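Local coordinates for fatty acid metabolism regulator protein (Bacillus subtilis, PDB 1VI0) that represses genes of fatty acid transport and beta-oxidation as a DNA-binding homodimer whose DNA binding is inhibited by long-chain fatty acyl-CoA, at residues A[164-167]-A[168-172]. Numbering follows the deposited sequence.
Sequences ETVT and TWVMN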
loop_
_atom_site.group_PDB
_atom_site.type_symbol
_atom_site.label_atom_id
_atom_site.label_comp_id
_atom_site.label_asym_id
_atom_site.label_seq_id
_atom_site.Cartn_x
_atom_site.Cartn_y
_atom_site.Cartn_z
ATOM N N GLU A 164 -2.525 4.913 2.566
ATOM C CA GLU A 164 -3.811 4.130 2.492
ATOM C C GLU A 164 -4.975 5.139 2.470
ATOM O O GLU A 164 -6.023 4.804 1.864
ATOM C CB GLU A 164 -3.919 3.193 3.683
ATOM C CG GLU A 164 -5.241 2.444 3.773
ATOM C CD GLU A 164 -5.451 1.498 2.585
ATOM O OE1 GLU A 164 -4.497 1.140 1.897
ATOM O OE2 GLU A 164 -6.655 1.183 2.378
ATOM N N THR A 165 -4.778 6.267 3.130
ATOM C CA THR A 165 -5.845 7.312 3.046
ATOM C C THR A 165 -6.043 7.749 1.619
ATOM O O THR A 165 -7.201 7.825 1.091
ATOM C CB THR A 165 -5.577 8.465 4.034
ATOM O OG1 THR A 165 -5.480 7.957 5.364
ATOM C CG2 THR A 165 -6.834 9.375 3.979
ATOM N N VAL A 166 -4.960 7.909 0.840
ATOM C CA VAL A 166 -5.029 8.286 -0.559
ATOM C C VAL A 166 -5.650 7.125 -1.338
ATOM O O VAL A 166 -6.537 7.307 -2.169
ATOM C CB VAL A 166 -3.649 8.680 -1.102
ATOM C CG1 VAL A 166 -3.846 9.102 -2.579
ATOM C CG2 VAL A 166 -3.091 9.905 -0.351
ATOM N N THR A 167 -5.192 5.910 -1.143
ATOM C CA THR A 167 -5.760 4.747 -1.885
ATOM C C THR A 167 -7.251 4.602 -1.666
ATOM O O THR A 167 -8.024 4.430 -2.643
ATOM C CB THR A 167 -4.985 3.502 -1.426
ATOM O OG1 THR A 167 -3.672 3.567 -1.980
ATOM C CG2 THR A 167 -5.682 2.234 -1.948
ATOM N N THR A 168 -7.749 4.794 -0.478
ATOM C CA THR A 168 -9.179 4.688 -0.173
ATOM C C THR A 168 -9.922 5.752 -0.953
ATOM O O THR A 168 -10.913 5.421 -1.649
ATOM C CB THR A 168 -9.387 4.715 1.336
ATOM O OG1 THR A 168 -8.822 3.506 1.927
ATOM C CG2 THR A 168 -10.869 4.762 1.668
ATOM N N TRP A 169 -9.419 6.974 -0.976
ATOM C CA TRP A 169 -10.029 8.055 -1.793
ATOM C C TRP A 169 -9.964 7.778 -3.277
ATOM O O TRP A 169 -10.984 7.869 -4.015
ATOM C CB TRP A 169 -9.264 9.297 -1.404
ATOM C CG TRP A 169 -9.442 10.468 -2.269
ATOM C CD1 TRP A 169 -10.477 11.364 -2.237
ATOM C CD2 TRP A 169 -8.530 10.969 -3.237
ATOM N NE1 TRP A 169 -10.280 12.368 -3.112
ATOM C CE2 TRP A 169 -9.048 12.156 -3.743
ATOM C CE3 TRP A 169 -7.230 10.523 -3.663
ATOM C CZ2 TRP A 169 -8.410 12.903 -4.716
ATOM C CZ3 TRP A 169 -6.623 11.263 -4.622
ATOM C CH2 TRP A 169 -7.175 12.454 -5.146
ATOM N N VAL A 170 -8.831 7.206 -3.755
ATOM C CA VAL A 170 -8.811 6.797 -5.195
ATOM C C VAL A 170 -9.806 5.724 -5.476
ATOM O O VAL A 170 -10.531 5.763 -6.529
ATOM C CB VAL A 170 -7.383 6.388 -5.584
ATOM C CG1 VAL A 170 -7.437 5.560 -6.897
ATOM C CG2 VAL A 170 -6.450 7.535 -5.747
HETATM N N MSE A 171 -9.998 4.757 -4.601
HETATM C CA MSE A 171 -10.945 3.680 -4.738
HETATM C C MSE A 171 -12.391 4.156 -4.778
HETATM O O MSE A 171 -13.225 3.515 -5.452
HETATM C CB MSE A 171 -10.759 2.609 -3.658
HETATM C CG MSE A 171 -10.821 1.208 -4.303
HETATM SE SE MSE A 171 -9.151 0.899 -5.248
HETATM C CE MSE A 171 -8.261 -0.066 -3.839
ATOM N N ASN A 172 -12.670 5.308 -4.185
ATOM C CA ASN A 172 -13.968 5.958 -4.237
ATOM C C ASN A 172 -14.059 7.019 -5.288
ATOM O O ASN A 172 -14.637 8.109 -5.135
ATOM C CB ASN A 172 -14.299 6.490 -2.819
ATOM C CG ASN A 172 -14.612 5.342 -1.910
ATOM O OD1 ASN A 172 -15.765 4.837 -1.914
ATOM N ND2 ASN A 172 -13.650 4.878 -1.116
#
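The last two turns of helix 151-171, in the ligand-binding part of this TetR-family repressor, join Glu164-Thr167 to Thr168-Asn172 through i to i+4 backbone bonds. Thr168 N donates to Glu164 O at 2.9 Å with an N-H...O angle of 159°, and the same pattern links Trp169 to Thr165, Val170 to Val166 and Met171 to Thr167. On the face turned to the second subunit, the Thr168 hydroxyl lies beside its own backbone N (chi1 -67°), which brings OG1 to 3.1 Å from Glu164 O and 3.2 Å from Glu164 OE2. The Glu164 chain, bent at chi2 (64°), crosses Thr168, while its OE1 forms a salt bridge with Arg111 of the second subunit. Val166 packs on helices 81-97 and 100-109, and Trp169 on Ala103 of the latter; the two lie side by side, pointing the same way: methyl CG1 of Val166 meets CE3 of the indole at 3.8 Å, and Val166 O lies at the ring edge, in its plane. Methyl CG2 of Thr167 touches CE of selenomethionine Met171 at 3.9 Å, whereas Thr167 OG1 is hydrogen-bonded to NE2 of Gln107. The helix ends at Met171, and Asn172 is the first residue beyond it to leave helical angles. Its ND2 reaches back to Thr168 O at 2.8 Å, from above the carbonyl plane, and its backbone N donates to that oxygen too, two donors converging at the C-terminal end of a dimer-interface helix in a TetR-family regulator.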